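Meta cleavage compound hydrolase (Janthinobacterium, PDB 1J1I) hydrolyses a carbon-carbon bond in the ring-cleavage product of bacterial carbazole degradation, probably releasing anthranilate and 2-hydroxypenta-2,4-dienoate. Local coordinates at residues D233-V238 and C259-M264; L170-F175 and M264-E269; A140-E145 and Y242-L247. One frame throughout, in Å; residues are numbered along the deposited sequence.

Interaction 1: D233-V238 and C259-M264; sequences DKVVPV and CGHWAM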
loop_
_atom_site.group_PDB
_atom_site.type_symbol
_atom_site.label_atom_id
_atom_site.label_comp_id
_atom_site.label_asym_id
_atom_site.label_seq_id
_atom_site.Cartn_x
_atom_site.Cartn_y
_atom_site.Cartn_z
ATOM N N ASP A 233 -15.443 -3.099 0.325
ATOM C CA ASP A 233 -15.956 -3.403 -1.012
ATOM C C ASP A 233 -16.954 -4.559 -0.913
ATOM O O ASP A 233 -16.604 -5.648 -0.460
ATOM C CB ASP A 233 -14.792 -3.795 -1.927
ATOM C CG ASP A 233 -15.168 -3.801 -3.403
ATOM O OD1 ASP A 233 -16.329 -4.130 -3.725
ATOM O OD2 ASP A 233 -14.290 -3.491 -4.240
ATOM N N LYS A 234 -18.194 -4.320 -1.334
ATOM C CA LYS A 234 -19.231 -5.352 -1.287
ATOM C C LYS A 234 -19.273 -6.205 -2.555
ATOM O O LYS A 234 -19.794 -7.320 -2.538
ATOM C CB LYS A 234 -20.605 -4.712 -1.061
ATOM C CG LYS A 234 -20.752 -4.012 0.279
ATOM C CD LYS A 234 -22.086 -3.286 0.380
ATOM C CE LYS A 234 -22.217 -2.545 1.702
ATOM N NZ LYS A 234 -23.442 -1.698 1.739
ATOM N N VAL A 235 -18.734 -5.675 -3.649
ATOM C CA VAL A 235 -18.707 -6.391 -4.924
ATOM C C VAL A 235 -17.520 -7.352 -4.931
ATOM O O VAL A 235 -17.674 -8.541 -5.198
ATOM C CB VAL A 235 -18.576 -5.412 -6.115
ATOM C CG1 VAL A 235 -18.607 -6.182 -7.435
ATOM C CG2 VAL A 235 -19.699 -4.385 -6.067
ATOM N N VAL A 236 -16.336 -6.824 -4.640
ATOM C CA VAL A 236 -15.123 -7.633 -4.579
ATOM C C VAL A 236 -14.617 -7.615 -3.140
ATOM O O VAL A 236 -14.028 -6.631 -2.696
ATOM C CB VAL A 236 -14.020 -7.074 -5.502
ATOM C CG1 VAL A 236 -12.719 -7.848 -5.297
ATOM C CG2 VAL A 236 -14.464 -7.161 -6.950
ATOM N N PRO A 237 -14.839 -8.708 -2.393
ATOM C CA PRO A 237 -14.406 -8.815 -0.995
ATOM C C PRO A 237 -12.911 -8.556 -0.842
ATOM O O PRO A 237 -12.136 -8.816 -1.763
ATOM C CB PRO A 237 -14.776 -10.249 -0.623
ATOM C CG PRO A 237 -15.938 -10.551 -1.531
ATOM C CD PRO A 237 -15.485 -9.955 -2.836
ATOM N N VAL A 238 -12.507 -8.057 0.323
ATOM C CA VAL A 238 -11.097 -7.773 0.563
ATOM C C VAL A 238 -10.247 -9.041 0.461
ATOM O O VAL A 238 -9.080 -8.981 0.065
ATOM C CB VAL A 238 -10.880 -7.104 1.952
ATOM C CG1 VAL A 238 -11.258 -8.059 3.067
ATOM C CG2 VAL A 238 -9.437 -6.662 2.091
ATOM N N CYS A 259 -13.532 2.322 2.489
ATOM C CA CYS A 259 -13.503 2.438 1.046
ATOM C C CYS A 259 -14.286 1.296 0.430
ATOM O O CYS A 259 -14.124 0.137 0.817
ATOM C CB CYS A 259 -12.043 2.393 0.584
ATOM S SG CYS A 259 -11.774 2.584 -1.176
ATOM N N GLY A 260 -15.141 1.634 -0.530
ATOM C CA GLY A 260 -15.949 0.636 -1.199
ATOM C C GLY A 260 -15.289 0.086 -2.451
ATOM O O GLY A 260 -14.077 -0.138 -2.480
ATOM N N HIS A 261 -16.096 -0.102 -3.492
ATOM C CA HIS A 261 -15.651 -0.663 -4.765
ATOM C C HIS A 261 -14.967 0.320 -5.726
ATOM O O HIS A 261 -14.340 -0.107 -6.697
ATOM C CB HIS A 261 -16.864 -1.314 -5.451
ATOM C CG HIS A 261 -16.518 -2.199 -6.611
ATOM N ND1 HIS A 261 -15.618 -3.239 -6.518
ATOM C CD2 HIS A 261 -16.994 -2.227 -7.880
ATOM C CE1 HIS A 261 -15.553 -3.871 -7.678
ATOM N NE2 HIS A 261 -16.379 -3.276 -8.521
ATOM N N TRP A 262 -15.079 1.624 -5.458
ATOM C CA TRP A 262 -14.482 2.648 -6.324
ATOM C C TRP A 262 -13.467 3.559 -5.625
ATOM O O TRP A 262 -13.716 4.750 -5.446
ATOM C CB TRP A 262 -15.573 3.534 -6.944
ATOM C CG TRP A 262 -16.583 2.814 -7.790
ATOM C CD1 TRP A 262 -16.414 1.626 -8.442
ATOM C CD2 TRP A 262 -17.898 3.272 -8.125
ATOM N NE1 TRP A 262 -17.543 1.316 -9.162
ATOM C CE2 TRP A 262 -18.469 2.309 -8.984
ATOM C CE3 TRP A 262 -18.650 4.404 -7.781
ATOM C CZ2 TRP A 262 -19.761 2.444 -9.510
ATOM C CZ3 TRP A 262 -19.937 4.539 -8.305
ATOM C CH2 TRP A 262 -20.476 3.561 -9.160
ATOM N N ALA A 263 -12.314 3.012 -5.253
ATOM C CA ALA A 263 -11.292 3.797 -4.570
ATOM C C ALA A 263 -10.933 5.102 -5.289
ATOM O O ALA A 263 -10.788 6.144 -4.651
ATOM C CB ALA A 263 -10.032 2.948 -4.366
ATOM N N MET A 264 -10.796 5.054 -6.613
ATOM C CA MET A 264 -10.427 6.249 -7.379
ATOM C C MET A 264 -11.464 7.371 -7.313
ATOM O O MET A 264 -11.138 8.538 -7.555
ATOM C CB MET A 264 -10.177 5.897 -8.849
ATOM C CG MET A 264 -11.438 5.648 -9.656
ATOM S SD MET A 264 -12.378 4.222 -9.105
ATOM C CE MET A 264 -13.726 4.262 -10.259
HETATM O O HOH W 1 -12.279 -1.673 -3.917
#
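A short hydrogen bond of 2.6 Å runs from His261 ND1 to Asp233 OD2, although the carboxylate plane is turned 69° from the imidazole plane. The bond is nearly straight, at 166°. OD2 lies in the ring plane and offers its syn lone pair, on the side of OD1. OD2 also accepts from a water, which bridges to Gly260 O at 2.8 Å.

OD1 is gripped by its own loop. Val235 N, at 2.9 Å from OD1, meets it nearly along the C-O axis in an Asx turn. Val236 N, at 2.8 Å from OD1, comes from above the carboxylate plane. These two N-H groups fix the rotation of the carboxylate.

Val235 lies across one face of the imidazole. Its CB sits 3.6 Å from the ring centroid, almost on the ring normal, as a CH-pi contact. Val236 CG2 lies 3.5 Å from His261 CE1.

Asp233 and His261 are the likely acid and base of an alpha/beta-hydrolase catalytic triad with Ser114, whose side chain lies about 3 Å from that of His261. Bonding at ND1 and packing over one face would together hold the ring in orientation for the nucleophile.

Interaction 2: L170-F175 and M264-E269; sequences LTNDGF and MIEHPE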
loop_
_atom_site.group_PDB
_atom_site.type_symbol
_atom_site.label_atom_id
_atom_site.label_comp_id
_atom_site.label_asym_id
_atom_site.label_seq_id
_atom_site.Cartn_x
_atom_site.Cartn_y
_atom_site.Cartn_z
ATOM N N LEU A 170 -22.315 0.890 -3.784
ATOM C CA LEU A 170 -20.946 0.502 -4.130
ATOM C C LEU A 170 -19.841 1.320 -3.472
ATOM O O LEU A 170 -18.655 1.039 -3.671
ATOM C CB LEU A 170 -20.753 0.572 -5.646
ATOM C CG LEU A 170 -21.744 -0.187 -6.526
ATOM C CD1 LEU A 170 -21.247 -0.159 -7.962
ATOM C CD2 LEU A 170 -21.884 -1.617 -6.047
ATOM N N THR A 171 -20.224 2.332 -2.701
ATOM C CA THR A 171 -19.254 3.195 -2.038
ATOM C C THR A 171 -19.334 3.089 -0.514
ATOM O O THR A 171 -20.309 2.567 0.027
ATOM C CB THR A 171 -19.464 4.666 -2.457
ATOM O OG1 THR A 171 -20.824 5.048 -2.209
ATOM C CG2 THR A 171 -19.159 4.845 -3.939
ATOM N N ASN A 172 -18.302 3.580 0.169
ATOM C CA ASN A 172 -18.260 3.539 1.630
ATOM C C ASN A 172 -19.339 4.455 2.211
ATOM O O ASN A 172 -19.738 5.436 1.580
ATOM C CB ASN A 172 -16.872 3.960 2.134
ATOM C CG ASN A 172 -16.644 5.457 2.052
ATOM O OD1 ASN A 172 -17.062 6.211 2.932
ATOM N ND2 ASN A 172 -15.981 5.896 0.990
ATOM N N ASP A 173 -19.797 4.132 3.416
ATOM C CA ASP A 173 -20.855 4.898 4.074
ATOM C C ASP A 173 -20.601 6.395 4.209
ATOM O O ASP A 173 -21.527 7.158 4.471
ATOM C CB ASP A 173 -21.146 4.313 5.461
ATOM C CG ASP A 173 -21.438 2.824 5.421
ATOM O OD1 ASP A 173 -22.066 2.358 4.446
ATOM O OD2 ASP A 173 -21.050 2.117 6.375
ATOM N N GLY A 174 -19.356 6.820 4.032
ATOM C CA GLY A 174 -19.045 8.232 4.156
ATOM C C GLY A 174 -18.999 8.986 2.840
ATOM O O GLY A 174 -18.798 10.198 2.825
ATOM N N PHE A 175 -19.189 8.271 1.735
ATOM C CA PHE A 175 -19.157 8.887 0.414
ATOM C C PHE A 175 -20.333 9.844 0.202
ATOM O O PHE A 175 -21.490 9.471 0.388
ATOM C CB PHE A 175 -19.177 7.805 -0.670
ATOM C CG PHE A 175 -19.026 8.341 -2.063
ATOM C CD1 PHE A 175 -17.826 8.906 -2.478
ATOM C CD2 PHE A 175 -20.093 8.300 -2.957
ATOM C CE1 PHE A 175 -17.687 9.424 -3.766
ATOM C CE2 PHE A 175 -19.966 8.815 -4.245
ATOM C CZ PHE A 175 -18.761 9.379 -4.651
ATOM N N MET A 264 -10.796 5.054 -6.613
ATOM C CA MET A 264 -10.427 6.249 -7.379
ATOM C C MET A 264 -11.464 7.371 -7.313
ATOM O O MET A 264 -11.138 8.538 -7.555
ATOM C CB MET A 264 -10.177 5.897 -8.849
ATOM C CG MET A 264 -11.438 5.648 -9.656
ATOM S SD MET A 264 -12.378 4.222 -9.105
ATOM C CE MET A 264 -13.726 4.262 -10.259
ATOM N N ILE A 265 -12.709 7.015 -7.012
ATOM C CA ILE A 265 -13.778 8.005 -6.911
ATOM C C ILE A 265 -13.995 8.426 -5.457
ATOM O O ILE A 265 -14.152 9.612 -5.164
ATOM C CB ILE A 265 -15.120 7.455 -7.476
ATOM C CG1 ILE A 265 -14.997 7.206 -8.983
ATOM C CG2 ILE A 265 -16.250 8.446 -7.202
ATOM C CD1 ILE A 265 -16.226 6.558 -9.607
ATOM N N GLU A 266 -13.986 7.453 -4.552
ATOM C CA GLU A 266 -14.206 7.714 -3.128
ATOM C C GLU A 266 -13.050 8.446 -2.442
ATOM O O GLU A 266 -13.270 9.257 -1.541
ATOM C CB GLU A 266 -14.480 6.398 -2.396
ATOM C CG GLU A 266 -15.648 5.604 -2.958
ATOM C CD GLU A 266 -15.783 4.233 -2.325
ATOM O OE1 GLU A 266 -15.855 4.150 -1.077
ATOM O OE2 GLU A 266 -15.818 3.233 -3.076
ATOM N N HIS A 267 -11.822 8.155 -2.863
ATOM C CA HIS A 267 -10.637 8.780 -2.287
ATOM C C HIS A 267 -9.636 9.024 -3.408
ATOM O O HIS A 267 -8.591 8.376 -3.465
ATOM C CB HIS A 267 -10.014 7.854 -1.237
ATOM C CG HIS A 267 -10.981 7.384 -0.194
ATOM N ND1 HIS A 267 -11.460 8.208 0.803
ATOM C CD2 HIS A 267 -11.564 6.179 0.002
ATOM C CE1 HIS A 267 -12.295 7.527 1.569
ATOM N NE2 HIS A 267 -12.376 6.294 1.103
ATOM N N PRO A 268 -9.940 9.973 -4.310
ATOM C CA PRO A 268 -9.048 10.274 -5.437
ATOM C C PRO A 268 -7.599 10.615 -5.097
ATOM O O PRO A 268 -6.677 10.071 -5.711
ATOM C CB PRO A 268 -9.784 11.402 -6.176
ATOM C CG PRO A 268 -10.597 12.063 -5.094
ATOM C CD PRO A 268 -11.092 10.896 -4.279
ATOM N N GLU A 269 -7.393 11.501 -4.126
ATOM C CA GLU A 269 -6.040 11.889 -3.733
ATOM C C GLU A 269 -5.251 10.695 -3.205
ATOM O O GLU A 269 -4.080 10.500 -3.549
ATOM C CB GLU A 269 -6.092 12.979 -2.664
ATOM C CG GLU A 269 -6.582 14.321 -3.178
ATOM C CD GLU A 269 -5.488 15.374 -3.177
ATOM O OE1 GLU A 269 -5.018 15.748 -2.078
ATOM O OE2 GLU A 269 -5.095 15.826 -4.275
HETATM O O HOH W 2 -15.428 8.742 0.271
#
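Leu170 O lies 3.6 Å from Glu266 OE2, and takes its backbone hydrogen bond from His261. Thr171 follows, with CB and CG2 crossing obliquely over the Glu266 chain; CG2 rests 3.7 Å from Glu266 CG. The Thr171 hydroxyl bonds instead to Val167 O.

Asn172 carries the polar part. Its CG stands between the backbone N and the carbonyl carbon (chi1 76°), beside the residue's own N-H. Asn172 N and ND2 both reach one oxygen. Asn172 N is 2.8 Å from Glu266 OE1 and approaches from above the carboxylate plane. Asn172 ND2 is 2.7 Å from Glu266 OE1, which receives it on its anti lone pair, away from OE2. The amide and carboxylate planes are 27° apart. ND2 also gives a hydrogen bond to a water that donates to Glu266 O.

On the other side of the amide, Asn172 OD1 accepts from Gly174 N at 2.6 Å, an Asx turn. It sits within a type I beta turn ending at Phe175. The Phe175 ring packs CZ against Ile265 CG2 at 3.7 Å, and Thr171 CG2 covers one ring face toward the rim.

Gly260 N also bonds to Glu266 OE1, and Trp262 N to Glu266 OE2. A buried carboxylate met by four N-H groups would probably stay deprotonated, and it ties the cap-side loop 170-175 to the loop carrying His261.

Interaction 3: A140-E145 and Y242-L247; sequences AGLVVE and YKFLDL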
loop_
_atom_site.group_PDB
_atom_site.type_symbol
_atom_site.label_atom_id
_atom_site.label_comp_id
_atom_site.label_asym_id
_atom_site.label_seq_id
_atom_site.Cartn_x
_atom_site.Cartn_y
_atom_site.Cartn_z
ATOM N N ALA A 140 -12.090 -7.151 -11.241
ATOM C CA ALA A 140 -12.838 -8.367 -11.467
ATOM C C ALA A 140 -11.790 -9.384 -11.938
ATOM O O ALA A 140 -10.657 -9.008 -12.257
ATOM C CB ALA A 140 -13.882 -8.136 -12.553
ATOM N N GLY A 141 -12.157 -10.661 -11.977
ATOM C CA GLY A 141 -11.224 -11.678 -12.427
ATOM C C GLY A 141 -11.242 -12.921 -11.566
ATOM O O GLY A 141 -11.020 -14.035 -12.048
ATOM N N LEU A 142 -11.501 -12.729 -10.279
ATOM C CA LEU A 142 -11.561 -13.848 -9.358
ATOM C C LEU A 142 -12.985 -14.047 -8.874
ATOM O O LEU A 142 -13.680 -13.091 -8.540
ATOM C CB LEU A 142 -10.649 -13.619 -8.143
ATOM C CG LEU A 142 -9.167 -13.978 -8.301
ATOM C CD1 LEU A 142 -8.361 -13.515 -7.087
ATOM C CD2 LEU A 142 -9.054 -15.479 -8.477
ATOM N N VAL A 143 -13.389 -15.309 -8.845
ATOM C CA VAL A 143 -14.705 -15.678 -8.383
ATOM C C VAL A 143 -14.764 -15.698 -6.872
ATOM O O VAL A 143 -15.858 -15.747 -6.304
ATOM C CB VAL A 143 -15.111 -17.103 -8.851
ATOM C CG1 VAL A 143 -16.518 -17.454 -8.328
ATOM C CG2 VAL A 143 -15.061 -17.240 -10.348
ATOM N N VAL A 144 -13.596 -15.665 -6.228
ATOM C CA VAL A 144 -13.520 -15.746 -4.755
ATOM C C VAL A 144 -14.828 -15.786 -3.961
ATOM O O VAL A 144 -15.491 -14.764 -3.678
ATOM C CB VAL A 144 -12.666 -14.651 -4.162
ATOM C CG1 VAL A 144 -13.492 -13.378 -3.909
ATOM C CG2 VAL A 144 -12.065 -15.211 -2.866
ATOM N N GLU A 145 -15.115 -17.015 -3.567
ATOM C CA GLU A 145 -16.289 -17.464 -2.862
ATOM C C GLU A 145 -16.308 -18.665 -3.805
ATOM O O GLU A 145 -15.549 -18.547 -4.806
ATOM C CB GLU A 145 -17.511 -16.539 -3.143
ATOM C CG GLU A 145 -18.017 -15.659 -1.970
ATOM C CD GLU A 145 -18.936 -14.507 -2.426
ATOM O OE1 GLU A 145 -19.848 -14.698 -3.287
ATOM O OE2 GLU A 145 -18.758 -13.386 -1.894
ATOM N N TYR A 242 -6.158 -10.488 -1.188
ATOM C CA TYR A 242 -5.197 -11.396 -0.584
ATOM C C TYR A 242 -4.922 -12.559 -1.534
ATOM O O TYR A 242 -3.794 -13.046 -1.616
ATOM C CB TYR A 242 -5.723 -11.900 0.769
ATOM C CG TYR A 242 -6.030 -10.783 1.761
ATOM C CD1 TYR A 242 -6.880 -11.000 2.845
ATOM C CD2 TYR A 242 -5.487 -9.506 1.601
ATOM C CE1 TYR A 242 -7.189 -9.971 3.743
ATOM C CE2 TYR A 242 -5.788 -8.470 2.494
ATOM C CZ TYR A 242 -6.641 -8.712 3.561
ATOM O OH TYR A 242 -6.948 -7.697 4.445
ATOM N N LYS A 243 -5.947 -12.997 -2.263
ATOM C CA LYS A 243 -5.752 -14.090 -3.207
ATOM C C LYS A 243 -4.926 -13.605 -4.404
ATOM O O LYS A 243 -4.055 -14.326 -4.887
ATOM C CB LYS A 243 -7.095 -14.658 -3.672
ATOM C CG LYS A 243 -6.955 -15.962 -4.446
ATOM C CD LYS A 243 -8.313 -16.583 -4.753
ATOM C CE LYS A 243 -8.160 -17.964 -5.381
ATOM N NZ LYS A 243 -9.482 -18.600 -5.649
ATOM N N PHE A 244 -5.196 -12.392 -4.883
ATOM C CA PHE A 244 -4.424 -11.835 -6.000
ATOM C C PHE A 244 -2.958 -11.748 -5.583
ATOM O O PHE A 244 -2.054 -12.048 -6.364
ATOM C CB PHE A 244 -4.895 -10.422 -6.364
ATOM C CG PHE A 244 -6.043 -10.379 -7.336
ATOM C CD1 PHE A 244 -7.231 -9.748 -6.993
ATOM C CD2 PHE A 244 -5.924 -10.938 -8.606
ATOM C CE1 PHE A 244 -8.293 -9.673 -7.899
ATOM C CE2 PHE A 244 -6.980 -10.869 -9.520
ATOM C CZ PHE A 244 -8.165 -10.236 -9.166
ATOM N N LEU A 245 -2.728 -11.324 -4.343
ATOM C CA LEU A 245 -1.373 -11.177 -3.817
ATOM C C LEU A 245 -0.635 -12.509 -3.740
ATOM O O LEU A 245 0.583 -12.562 -3.876
ATOM C CB LEU A 245 -1.419 -10.497 -2.439
ATOM C CG LEU A 245 -1.819 -9.014 -2.480
ATOM C CD1 LEU A 245 -1.970 -8.467 -1.064
ATOM C CD2 LEU A 245 -0.763 -8.218 -3.238
ATOM N N ASP A 246 -1.385 -13.586 -3.535
ATOM C CA ASP A 246 -0.811 -14.922 -3.461
ATOM C C ASP A 246 -0.487 -15.444 -4.870
ATOM O O ASP A 246 0.538 -16.092 -5.090
ATOM C CB ASP A 246 -1.806 -15.860 -2.777
ATOM C CG ASP A 246 -1.265 -17.260 -2.608
ATOM O OD1 ASP A 246 -0.258 -17.428 -1.887
ATOM O OD2 ASP A 246 -1.848 -18.191 -3.199
ATOM N N LEU A 247 -1.359 -15.134 -5.822
ATOM C CA LEU A 247 -1.204 -15.591 -7.203
ATOM C C LEU A 247 -0.205 -14.830 -8.067
ATOM O O LEU A 247 0.537 -15.436 -8.840
ATOM C CB LEU A 247 -2.567 -15.576 -7.894
ATOM C CG LEU A 247 -3.622 -16.489 -7.270
ATOM C CD1 LEU A 247 -4.979 -16.173 -7.869
ATOM C CD2 LEU A 247 -3.240 -17.948 -7.499
#
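Leu142 and Phe244 form the CH-pi contact that centres this packing. Leu142 CD1 stands 3.6 Å from the centroid of the Phe244 ring, only 2° off the ring normal. It is therefore almost equally far from all six ring carbons. Ala140 O approaches the same ring near its plane, 4.2 Å from Phe244 CZ.

The remaining contacts are aliphatic. The Lys243 side chain has CG anti to its backbone N (chi1 -169°) and runs on extended past the Leu142 methyls. Its methylene groups, not its amine, do the touching. Leu142 CD1 lies 3.8 Å from Lys243 CB, and Leu142 CD2 lies 4.0 Å from Lys243 CD. Leu142 CD2 also meets Leu247 CD1 at 4.2 Å, one helical turn further on. Val144 CG2 makes a looser contact of 4.4 Å with Lys243 CD. Ile218 of helix 215-218 packs on Leu142, Phe244 and Leu247 and so extends the apolar patch. An alanine in place of Phe244 would probably leave Leu142 CD1 without its aromatic face and open a gap beside Ile218.

Backbone bonds place the first segment in the fold. The backbone of Ala140 is hydrogen-bonded to that of Ser114, the likely nucleophile, and that of Gly141 to Tyr213. Tyr242 and Leu245 of the helix instead meet the second subunit, where Tyr242 stacks on Tyr242 of that chain.

In this alpha/beta-hydrolase fold the loop after strand 131-137 thus packs against helix 238-247, which precedes strand 251-256. Between these two segments the contact is apolar packing, with no hydrogen bond, and Leu142 is wedged between the Phe244 ring and the Lys243 methylenes.

Overall arrangement
From the N terminus, segment 140-145 comes first, just after strand 131-137. Interaction 3 closes a long loop from there to helix 238-247. Segment 170-175 follows helix 160-170, and interaction 2 carries it forward to helices 263-266 and 268-281. Interaction 1 closes the shortest loop, from the loop after strand 225-230 to the start of helix 263-266, and lies within the span of interaction 2. Interaction 3 crosses both others. Interactions 1 and 2 share Met264 and touch directly, with centres 9 Å apart. Pro237 of interaction 1 packs on Val144 and Glu145 of interaction 3. Interactions 2 and 3 stay about 12 Å apart at their nearest atoms.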